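Local coordinates for protein CofB (Escherichia coli, PDB 5AX6) that is a homotrimeric minor pilin of the type IVb CFA/III pilus and probably takes part in its assembly, at residues K293-I299 with L311-D317; K396-S402 with W485-Q491; L401-S407 with L478-T484. All coordinates share one frame; numbering follows the deposited sequence.

Contact 1 of 3, residues K293-I299 with L311-D317; sequences KLCLTQI and LIKLKDD
T297 O accepts a hydrogen bond from K313 N at 2.7 Å, the shortest of six backbone bonds that zip an antiparallel beta hairpin in the CofB beta-repeat domain. The pairs C295–K315, T297–K313 and I299–L311 are each bonded in both directions, and the I312 CA-H adds a contact to T297 O at 3.3 Å. On the face carrying T297, K315 starts with CG between its backbone N and carbonyl carbon (chi1 64°), and its extended chain carries CE to 3.5 Å from T297 OG1; a bend at chi4 directs NZ. A water joins these side chains, 2.6 Å from T297 OG1 and accepting from K315 NZ at 2.9 Å. I299 CG1 presses on L311 CD2 at 3.5 Å, while I299 CD1 rests on the K313 stem, whose ammonium bonds to G319 O. C295 SG is disulfide-linked to C284 on the next strand. The opposite face, largely apolar, meets the second subunit: W285 of that chain packs on I312, its NE1 donates a hydrogen bond to L296 O, and a parallel ladder through I312 and K313 continues the sheet. L296 crosses I312 at about a right angle, with L296 CD2 tight against I312 CG2 at 3.4 Å.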
loop_
_atom_site.group_PDB
_atom_site.type_symbol
_atom_site.label_atom_id
_atom_site.label_comp_id
_atom_site.label_asym_id
_atom_site.label_seq_id
_atom_site.Cartn_x
_atom_site.Cartn_y
_atom_site.Cartn_z
ATOM N N LYS A 293 10.214 -9.636 7.192
ATOM C CA LYS A 293 9.076 -8.865 6.716
ATOM C C LYS A 293 8.505 -9.612 5.504
ATOM O O LYS A 293 9.189 -10.439 4.887
ATOM C CB LYS A 293 9.477 -7.423 6.366
ATOM C CG LYS A 293 10.282 -7.292 5.089
ATOM C CD LYS A 293 10.617 -5.830 4.806
ATOM C CE LYS A 293 11.650 -5.725 3.703
ATOM N NZ LYS A 293 13.004 -6.045 4.247
ATOM N N LEU A 294 7.237 -9.365 5.199
ATOM C CA LEU A 294 6.591 -9.995 4.055
ATOM C C LEU A 294 6.305 -8.923 3.018
ATOM O O LEU A 294 5.824 -7.846 3.369
ATOM C CB LEU A 294 5.293 -10.695 4.474
ATOM C CG LEU A 294 5.451 -11.767 5.557
ATOM C CD1 LEU A 294 4.093 -12.392 5.854
ATOM C CD2 LEU A 294 6.460 -12.822 5.096
ATOM N N CYS A 295 6.598 -9.214 1.754
ATOM C CA CYS A 295 6.425 -8.225 0.697
ATOM C C CYS A 295 5.552 -8.737 -0.424
ATOM O O CYS A 295 5.678 -9.892 -0.833
ATOM C CB CYS A 295 7.779 -7.809 0.118
ATOM S SG CYS A 295 8.879 -7.035 1.334
ATOM N N LEU A 296 4.671 -7.868 -0.917
ATOM C CA LEU A 296 3.976 -8.097 -2.184
ATOM C C LEU A 296 4.750 -7.359 -3.256
ATOM O O LEU A 296 4.729 -6.130 -3.301
ATOM C CB LEU A 296 2.530 -7.589 -2.154
ATOM C CG LEU A 296 1.387 -8.489 -1.717
ATOM C CD1 LEU A 296 0.045 -7.739 -1.848
ATOM C CD2 LEU A 296 1.404 -9.779 -2.533
ATOM N N THR A 297 5.409 -8.114 -4.123
ATOM C CA THR A 297 6.393 -7.563 -5.040
ATOM C C THR A 297 6.027 -7.836 -6.485
ATOM O O THR A 297 5.572 -8.930 -6.814
ATOM C CB THR A 297 7.768 -8.164 -4.756
ATOM O OG1 THR A 297 8.094 -7.937 -3.381
ATOM C CG2 THR A 297 8.834 -7.557 -5.656
ATOM N N GLN A 298 6.236 -6.851 -7.354
ATOM C CA GLN A 298 5.958 -7.050 -8.767
ATOM C C GLN A 298 7.198 -7.584 -9.464
ATOM O O GLN A 298 8.283 -7.014 -9.332
ATOM C CB GLN A 298 5.508 -5.755 -9.439
ATOM C CG GLN A 298 4.977 -5.993 -10.857
ATOM C CD GLN A 298 4.617 -4.695 -11.552
ATOM O OE1 GLN A 298 5.082 -3.628 -11.153
ATOM N NE2 GLN A 298 3.785 -4.778 -12.592
ATOM N N ILE A 299 7.040 -8.683 -10.193
ATOM C CA ILE A 299 8.170 -9.306 -10.880
ATOM C C ILE A 299 7.832 -9.569 -12.354
ATOM O O ILE A 299 6.667 -9.580 -12.753
ATOM C CB ILE A 299 8.597 -10.629 -10.202
ATOM C CG1 ILE A 299 7.443 -11.633 -10.217
ATOM C CG2 ILE A 299 9.109 -10.372 -8.778
ATOM C CD1 ILE A 299 7.800 -12.992 -9.648
ATOM N N LEU A 311 3.710 -10.127 -12.803
ATOM C CA LEU A 311 2.821 -10.666 -11.797
ATOM C C LEU A 311 3.259 -10.152 -10.444
ATOM O O LEU A 311 4.306 -9.502 -10.317
ATOM C CB LEU A 311 2.824 -12.204 -11.825
ATOM C CG LEU A 311 4.125 -12.875 -11.369
ATOM C CD1 LEU A 311 3.832 -14.275 -10.838
ATOM C CD2 LEU A 311 5.163 -12.940 -12.495
ATOM N N ILE A 312 2.435 -10.421 -9.442
ATOM C CA ILE A 312 2.740 -10.091 -8.056
ATOM C C ILE A 312 3.178 -11.355 -7.334
ATOM O O ILE A 312 2.606 -12.423 -7.565
ATOM C CB ILE A 312 1.517 -9.518 -7.321
ATOM C CG1 ILE A 312 1.051 -8.249 -8.020
ATOM C CG2 ILE A 312 1.876 -9.240 -5.852
ATOM C CD1 ILE A 312 2.148 -7.272 -8.206
ATOM N N LYS A 313 4.173 -11.225 -6.467
ATOM C CA LYS A 313 4.667 -12.356 -5.675
ATOM C C LYS A 313 4.688 -11.980 -4.196
ATOM O O LYS A 313 5.274 -10.963 -3.810
ATOM C CB LYS A 313 6.067 -12.776 -6.151
ATOM C CG LYS A 313 6.661 -13.949 -5.374
ATOM C CD LYS A 313 8.016 -14.347 -5.955
ATOM C CE LYS A 313 8.631 -15.505 -5.168
ATOM N NZ LYS A 313 9.971 -15.858 -5.700
ATOM N N LEU A 314 4.034 -12.792 -3.367
ATOM C CA LEU A 314 4.075 -12.591 -1.925
ATOM C C LEU A 314 5.245 -13.403 -1.380
ATOM O O LEU A 314 5.238 -14.633 -1.467
ATOM C CB LEU A 314 2.755 -13.021 -1.272
ATOM C CG LEU A 314 2.659 -12.862 0.247
ATOM C CD1 LEU A 314 2.766 -11.404 0.670
ATOM C CD2 LEU A 314 1.350 -13.462 0.761
ATOM N N LYS A 315 6.250 -12.727 -0.829
ATOM C CA LYS A 315 7.493 -13.400 -0.470
ATOM C C LYS A 315 8.132 -12.896 0.812
ATOM O O LYS A 315 7.866 -11.769 1.260
ATOM C CB LYS A 315 8.502 -13.252 -1.613
ATOM C CG LYS A 315 8.925 -11.808 -1.875
ATOM C CD LYS A 315 9.926 -11.717 -3.029
ATOM C CE LYS A 315 10.590 -10.346 -3.074
ATOM N NZ LYS A 315 11.270 -10.003 -1.774
ATOM N N ASP A 316 8.990 -13.731 1.395
ATOM C CA ASP A 316 9.832 -13.287 2.507
ATOM C C ASP A 316 11.165 -12.748 1.982
ATOM O O ASP A 316 11.390 -12.697 0.766
ATOM C CB ASP A 316 10.063 -14.417 3.525
ATOM C CG ASP A 316 10.801 -15.621 2.940
ATOM O OD1 ASP A 316 11.514 -15.491 1.921
ATOM O OD2 ASP A 316 10.676 -16.719 3.521
ATOM N N ASP A 317 12.058 -12.338 2.879
ATOM C CA ASP A 317 13.304 -11.709 2.441
ATOM C C ASP A 317 14.275 -12.716 1.800
ATOM O O ASP A 317 15.242 -12.314 1.155
ATOM C CB ASP A 317 13.997 -10.985 3.607
ATOM C CG ASP A 317 13.418 -9.592 3.883
ATOM O OD1 ASP A 317 12.523 -9.125 3.140
ATOM O OD2 ASP A 317 13.884 -8.950 4.852
HETATM O O HOH W 1 10.349 -7.279 -2.376
#

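Contact 2 of 3, residues K396-S402 with W485-Q491; sequences KLHPRLS and WCSTEPQ
An antiparallel strand pair of the C-terminal domain ends in a pocket for R400, built by W485 and the tail after its strand. Backbone bonds pair H398 with S487 and R400 with W485 both ways. R400 CB stands over the six-membered ring of W485, 3.5 Å from its centroid and 11° off the normal, a CH-pi contact. Bends at chi2 and chi3 then turn the R400 chain back, placing the guanidinium between W485 CZ2 on one face and P490 O on the other, its plane 52° from the ring. R400 NE gives a bond lying in the guanidinium plane to Q491 OE1 at 2.9 Å, and R400 NH1 reaches E489 O at 3.0 Å from above that carbonyl's plane. S487 OG accepts from E489 N, an ST turn that probably helps set the tail's path. C486 SG, on the opposite face of the strand pair, is disulfide-bonded to C388; E489 OE2 bonds to N348 of the third subunit. Q491 lays its amide along L401. Q491 OE1 accepts from L401 N at 3.0 Å on the face opposite R400 NE, while Q491 NE2 donates to L401 O at 2.9 Å, in the plane of both groups.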
loop_
_atom_site.group_PDB
_atom_site.type_symbol
_atom_site.label_atom_id
_atom_site.label_comp_id
_atom_site.label_asym_id
_atom_site.label_seq_id
_atom_site.Cartn_x
_atom_site.Cartn_y
_atom_site.Cartn_z
ATOM N N LYS A 396 -23.729 -14.762 -9.220
ATOM C CA LYS A 396 -24.184 -15.619 -8.136
ATOM C C LYS A 396 -23.371 -16.912 -8.044
ATOM O O LYS A 396 -23.307 -17.681 -9.002
ATOM C CB LYS A 396 -25.666 -15.955 -8.322
ATOM C CG LYS A 396 -26.263 -16.830 -7.235
ATOM C CD LYS A 396 -26.124 -16.171 -5.872
ATOM C CE LYS A 396 -26.731 -17.030 -4.769
ATOM N NZ LYS A 396 -26.410 -16.491 -3.414
ATOM N N LEU A 397 -22.763 -17.149 -6.885
ATOM C CA LEU A 397 -22.047 -18.407 -6.638
ATOM C C LEU A 397 -22.960 -19.475 -6.078
ATOM O O LEU A 397 -23.787 -19.195 -5.213
ATOM C CB LEU A 397 -20.892 -18.188 -5.665
ATOM C CG LEU A 397 -19.739 -17.334 -6.187
ATOM C CD1 LEU A 397 -18.799 -16.992 -5.044
ATOM C CD2 LEU A 397 -18.992 -18.074 -7.294
ATOM N N HIS A 398 -22.787 -20.705 -6.557
ATOM C CA HIS A 398 -23.504 -21.859 -6.037
ATOM C C HIS A 398 -22.564 -22.804 -5.310
ATOM O O HIS A 398 -21.469 -23.073 -5.798
ATOM C CB HIS A 398 -24.182 -22.632 -7.164
ATOM C CG HIS A 398 -24.949 -21.767 -8.116
ATOM N ND1 HIS A 398 -26.154 -21.192 -7.788
ATOM C CD2 HIS A 398 -24.683 -21.399 -9.390
ATOM C CE1 HIS A 398 -26.597 -20.491 -8.820
ATOM N NE2 HIS A 398 -25.727 -20.607 -9.804
ATOM N N PRO A 399 -22.999 -23.341 -4.163
ATOM C CA PRO A 399 -22.242 -24.443 -3.552
ATOM C C PRO A 399 -22.230 -25.660 -4.462
ATOM O O PRO A 399 -23.239 -25.955 -5.101
ATOM C CB PRO A 399 -23.000 -24.734 -2.250
ATOM C CG PRO A 399 -24.354 -24.122 -2.441
ATOM C CD PRO A 399 -24.189 -22.965 -3.380
ATOM N N ARG A 400 -21.092 -26.345 -4.524
ATOM C CA ARG A 400 -20.921 -27.476 -5.417
ATOM C C ARG A 400 -20.353 -28.644 -4.637
ATOM O O ARG A 400 -19.625 -28.453 -3.662
ATOM C CB ARG A 400 -19.984 -27.112 -6.578
ATOM C CG ARG A 400 -20.481 -25.961 -7.483
ATOM C CD ARG A 400 -21.707 -26.373 -8.302
ATOM N NE ARG A 400 -21.446 -27.651 -8.952
ATOM C CZ ARG A 400 -20.785 -27.793 -10.097
ATOM N NH1 ARG A 400 -20.347 -26.729 -10.765
ATOM N NH2 ARG A 400 -20.574 -29.009 -10.582
ATOM N N LEU A 401 -20.668 -29.853 -5.074
ATOM C CA LEU A 401 -20.079 -31.037 -4.471
ATOM C C LEU A 401 -20.019 -32.137 -5.518
ATOM O O LEU A 401 -20.964 -32.335 -6.269
ATOM C CB LEU A 401 -20.882 -31.488 -3.236
ATOM C CG LEU A 401 -20.335 -32.675 -2.436
ATOM C CD1 LEU A 401 -20.744 -32.606 -0.968
ATOM C CD2 LEU A 401 -20.744 -34.027 -3.034
ATOM N N SER A 402 -18.881 -32.824 -5.583
ATOM C CA SER A 402 -18.736 -34.010 -6.422
ATOM C C SER A 402 -18.133 -35.132 -5.598
ATOM O O SER A 402 -17.567 -34.892 -4.532
ATOM C CB SER A 402 -17.859 -33.730 -7.644
ATOM O OG SER A 402 -18.650 -33.260 -8.720
ATOM N N TRP A 485 -16.753 -27.010 -3.435
ATOM C CA TRP A 485 -16.271 -25.699 -3.858
ATOM C C TRP A 485 -17.488 -24.836 -4.178
ATOM O O TRP A 485 -18.614 -25.304 -4.058
ATOM C CB TRP A 485 -15.315 -25.815 -5.068
ATOM C CG TRP A 485 -15.943 -26.170 -6.407
ATOM C CD1 TRP A 485 -16.124 -25.323 -7.469
ATOM C CD2 TRP A 485 -16.438 -27.458 -6.834
ATOM N NE1 TRP A 485 -16.704 -26.002 -8.516
ATOM C CE2 TRP A 485 -16.911 -27.303 -8.154
ATOM C CE3 TRP A 485 -16.524 -28.719 -6.228
ATOM C CZ2 TRP A 485 -17.470 -28.364 -8.882
ATOM C CZ3 TRP A 485 -17.092 -29.773 -6.955
ATOM C CH2 TRP A 485 -17.549 -29.582 -8.270
ATOM N N CYS A 486 -17.276 -23.578 -4.543
ATOM C CA CYS A 486 -18.394 -22.745 -4.994
ATOM C C CYS A 486 -18.109 -22.283 -6.406
ATOM O O CYS A 486 -16.942 -22.092 -6.774
ATOM C CB CYS A 486 -18.604 -21.535 -4.065
ATOM S SG CYS A 486 -19.131 -21.949 -2.393
ATOM N N SER A 487 -19.157 -22.080 -7.196
ATOM C CA SER A 487 -18.979 -21.767 -8.608
ATOM C C SER A 487 -20.200 -21.065 -9.196
ATOM O O SER A 487 -21.316 -21.251 -8.718
ATOM C CB SER A 487 -18.703 -23.049 -9.396
ATOM O OG SER A 487 -18.442 -22.782 -10.764
ATOM N N THR A 488 -19.977 -20.278 -10.242
ATOM C CA THR A 488 -21.087 -19.744 -11.024
ATOM C C THR A 488 -21.705 -20.847 -11.883
ATOM O O THR A 488 -22.831 -20.712 -12.356
ATOM C CB THR A 488 -20.647 -18.595 -11.916
ATOM O OG1 THR A 488 -19.474 -18.985 -12.643
ATOM C CG2 THR A 488 -20.330 -17.372 -11.072
ATOM N N GLU A 489 -20.960 -21.932 -12.088
ATOM C CA GLU A 489 -21.488 -23.112 -12.777
ATOM C C GLU A 489 -22.386 -23.861 -11.799
ATOM O O GLU A 489 -21.952 -24.241 -10.718
ATOM C CB GLU A 489 -20.346 -24.015 -13.276
ATOM C CG GLU A 489 -19.359 -23.304 -14.208
ATOM C CD GLU A 489 -18.135 -24.153 -14.550
ATOM O OE1 GLU A 489 -18.316 -25.281 -15.065
ATOM O OE2 GLU A 489 -16.993 -23.690 -14.308
ATOM N N PRO A 490 -23.654 -24.066 -12.161
ATOM C CA PRO A 490 -24.558 -24.683 -11.184
ATOM C C PRO A 490 -24.331 -26.192 -10.987
ATOM O O PRO A 490 -23.729 -26.879 -11.818
ATOM C CB PRO A 490 -25.949 -24.420 -11.780
ATOM C CG PRO A 490 -25.706 -24.306 -13.258
ATOM C CD PRO A 490 -24.336 -23.677 -13.409
ATOM N N GLN A 491 -24.824 -26.684 -9.858
ATOM C CA GLN A 491 -24.838 -28.098 -9.527
ATOM C C GLN A 491 -25.949 -28.782 -10.328
ATOM O O GLN A 491 -26.997 -28.181 -10.540
ATOM C CB GLN A 491 -25.068 -28.270 -8.022
ATOM C CG GLN A 491 -25.142 -29.704 -7.542
ATOM C CD GLN A 491 -23.774 -30.274 -7.214
ATOM O OE1 GLN A 491 -22.769 -29.560 -7.221
ATOM N NE2 GLN A 491 -23.731 -31.567 -6.933
HETATM O O HOH W 2 -24.251 -18.288 -11.600
HETATM O O HOH W 3 -18.170 -27.001 -12.732
#

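Contact 3 of 3, residues L401-S407 with L478-T484; sequences LSASIAS and LSVNITT
L478 begins its strand beside S407 and I405: with CG anti to the backbone N (chi1 172°), its CD1 comes to 3.6 Å from S407 O and touches I405 CG2. S479 carries the irregular step. Its N donates to S407 O at 3.0 Å, and its O receives two amides from the other strand, A406 N at 2.9 Å and, more weakly, S407 N at 3.5 Å. S479 OG bonds to Y351 OH on the neighbouring strand, while S407 OG meets I444 N of the second subunit. V480 sets CB against S404 O at 3.4 Å and the methyl of A403. N481 pairs both ways through its backbone with S404, whose OG hydrogen-bonds to N481 of the third subunit and whose side chain packs on S404 of both other subunits, consistent with a place near the trimer axis. I482 turns to the face holding L401 and A403, and its CG2 lies 3.7 Å from L401 CG. T483 is bonded both ways to S402, and its O also receives the L401 CA-H. T484 lies alongside L401, pointing the same way, with T484 CG2 3.8 Å from L401 CD1. L401 bridges I482 and T484 on one side and V446, W453 and I455 of the adjoining sheet on the other; an alanine here would probably open a gap between the two sheets and leave I482 CG2 and T484 CG2 without their apolar partner. Strand 398-409, one of two edge strands of its sheet within the chain, turns to the other subunits, to which the I405 backbone hydrogen-bonds. The register slips by one where A406 and S407 together face S479, a classic beta bulge in an antiparallel pair.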
loop_
_atom_site.group_PDB
_atom_site.type_symbol
_atom_site.label_atom_id
_atom_site.label_comp_id
_atom_site.label_asym_id
_atom_site.label_seq_id
_atom_site.Cartn_x
_atom_site.Cartn_y
_atom_site.Cartn_z
ATOM N N LEU A 401 -20.668 -29.853 -5.074
ATOM C CA LEU A 401 -20.079 -31.037 -4.471
ATOM C C LEU A 401 -20.019 -32.137 -5.518
ATOM O O LEU A 401 -20.964 -32.335 -6.269
ATOM C CB LEU A 401 -20.882 -31.488 -3.236
ATOM C CG LEU A 401 -20.335 -32.675 -2.436
ATOM C CD1 LEU A 401 -20.744 -32.606 -0.968
ATOM C CD2 LEU A 401 -20.744 -34.027 -3.034
ATOM N N SER A 402 -18.881 -32.824 -5.583
ATOM C CA SER A 402 -18.736 -34.010 -6.422
ATOM C C SER A 402 -18.133 -35.132 -5.598
ATOM O O SER A 402 -17.567 -34.892 -4.532
ATOM C CB SER A 402 -17.859 -33.730 -7.644
ATOM O OG SER A 402 -18.650 -33.260 -8.720
ATOM N N ALA A 403 -18.279 -36.360 -6.081
ATOM C CA ALA A 403 -17.717 -37.532 -5.408
ATOM C C ALA A 403 -17.050 -38.434 -6.450
ATOM O O ALA A 403 -17.654 -38.737 -7.473
ATOM C CB ALA A 403 -18.805 -38.298 -4.648
ATOM N N SER A 404 -15.794 -38.813 -6.211
ATOM C CA SER A 404 -15.066 -39.724 -7.098
ATOM C C SER A 404 -14.748 -41.002 -6.335
ATOM O O SER A 404 -14.500 -40.952 -5.130
ATOM C CB SER A 404 -13.772 -39.086 -7.611
ATOM O OG SER A 404 -14.028 -37.848 -8.254
ATOM N N ILE A 405 -14.757 -42.146 -7.014
ATOM C CA ILE A 405 -14.532 -43.404 -6.325
ATOM C C ILE A 405 -13.088 -43.551 -5.837
ATOM O O ILE A 405 -12.139 -43.336 -6.597
ATOM C CB ILE A 405 -14.864 -44.610 -7.216
ATOM C CG1 ILE A 405 -16.307 -44.522 -7.706
ATOM C CG2 ILE A 405 -14.603 -45.898 -6.430
ATOM C CD1 ILE A 405 -16.719 -45.674 -8.616
ATOM N N ALA A 406 -12.923 -43.921 -4.567
ATOM C CA ALA A 406 -11.592 -44.061 -3.981
ATOM C C ALA A 406 -11.223 -45.524 -3.720
ATOM O O ALA A 406 -10.059 -45.897 -3.837
ATOM C CB ALA A 406 -11.493 -43.251 -2.693
ATOM N N SER A 407 -12.205 -46.339 -3.345
ATOM C CA SER A 407 -12.031 -47.801 -3.236
ATOM C C SER A 407 -13.392 -48.454 -3.398
ATOM O O SER A 407 -14.393 -47.874 -3.001
ATOM C CB SER A 407 -11.415 -48.210 -1.891
ATOM O OG SER A 407 -10.012 -48.018 -1.888
ATOM N N LEU A 478 -17.476 -49.171 -0.015
ATOM C CA LEU A 478 -17.395 -48.191 -1.094
ATOM C C LEU A 478 -16.975 -46.890 -0.441
ATOM O O LEU A 478 -17.620 -46.433 0.505
ATOM C CB LEU A 478 -18.734 -48.020 -1.827
ATOM C CG LEU A 478 -18.790 -46.884 -2.853
ATOM C CD1 LEU A 478 -17.794 -47.138 -3.978
ATOM C CD2 LEU A 478 -20.210 -46.682 -3.433
ATOM N N SER A 479 -15.881 -46.298 -0.911
ATOM C CA SER A 479 -15.468 -45.020 -0.355
ATOM C C SER A 479 -15.234 -44.024 -1.470
ATOM O O SER A 479 -14.994 -44.408 -2.612
ATOM C CB SER A 479 -14.210 -45.169 0.502
ATOM O OG SER A 479 -13.099 -45.567 -0.280
ATOM N N VAL A 480 -15.300 -42.739 -1.129
ATOM C CA VAL A 480 -15.196 -41.701 -2.134
ATOM C C VAL A 480 -14.318 -40.568 -1.646
ATOM O O VAL A 480 -14.216 -40.333 -0.440
ATOM C CB VAL A 480 -16.584 -41.117 -2.493
ATOM C CG1 VAL A 480 -17.401 -42.118 -3.298
ATOM C CG2 VAL A 480 -17.317 -40.633 -1.223
ATOM N N ASN A 481 -13.694 -39.876 -2.593
ATOM C CA ASN A 481 -13.132 -38.558 -2.345
ATOM C C ASN A 481 -14.142 -37.512 -2.771
ATOM O O ASN A 481 -14.534 -37.471 -3.940
ATOM C CB ASN A 481 -11.806 -38.384 -3.095
ATOM C CG ASN A 481 -10.733 -39.327 -2.576
ATOM O OD1 ASN A 481 -10.172 -40.134 -3.322
ATOM N ND2 ASN A 481 -10.462 -39.237 -1.293
ATOM N N ILE A 482 -14.560 -36.685 -1.811
ATOM C CA ILE A 482 -15.589 -35.678 -2.001
ATOM C C ILE A 482 -14.900 -34.355 -2.201
ATOM O O ILE A 482 -14.044 -33.989 -1.403
ATOM C CB ILE A 482 -16.533 -35.614 -0.775
ATOM C CG1 ILE A 482 -17.348 -36.910 -0.691
ATOM C CG2 ILE A 482 -17.439 -34.384 -0.829
ATOM C CD1 ILE A 482 -17.947 -37.149 0.680
ATOM N N THR A 483 -15.245 -33.670 -3.288
ATOM C CA THR A 483 -14.720 -32.341 -3.580
ATOM C C THR A 483 -15.831 -31.327 -3.382
ATOM O O THR A 483 -16.924 -31.512 -3.904
ATOM C CB THR A 483 -14.197 -32.223 -5.039
ATOM O OG1 THR A 483 -13.289 -33.293 -5.313
ATOM C CG2 THR A 483 -13.486 -30.880 -5.246
ATOM N N THR A 484 -15.551 -30.259 -2.643
ATOM C CA THR A 484 -16.530 -29.214 -2.414
ATOM C C THR A 484 -15.940 -27.866 -2.810
ATOM O O THR A 484 -14.758 -27.604 -2.553
ATOM C CB THR A 484 -16.972 -29.173 -0.933
ATOM O OG1 THR A 484 -15.854 -28.843 -0.093
ATOM C CG2 THR A 484 -17.554 -30.517 -0.516
#

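Contacts 2 and 3 are successive lengths of one antiparallel ladder between strands 398-409 and 478-487. They share L401 and S402, their centres lie about 16 Å apart, and R400 O packs on T484 CB at the join. L401 serves both: its backbone is held by the chain's tail in contact 2, its side chain by strand 478-487 in contact 3. Contact 1 belongs to a separate hairpin in the beta-repeat domain, earlier in the chain; its centre is about 31 Å from that of contact 2 and 36 Å from that of contact 3, with no touch. All three reach neighbouring subunits, so trimer contacts occur in both the beta-repeat and the C-terminal regions.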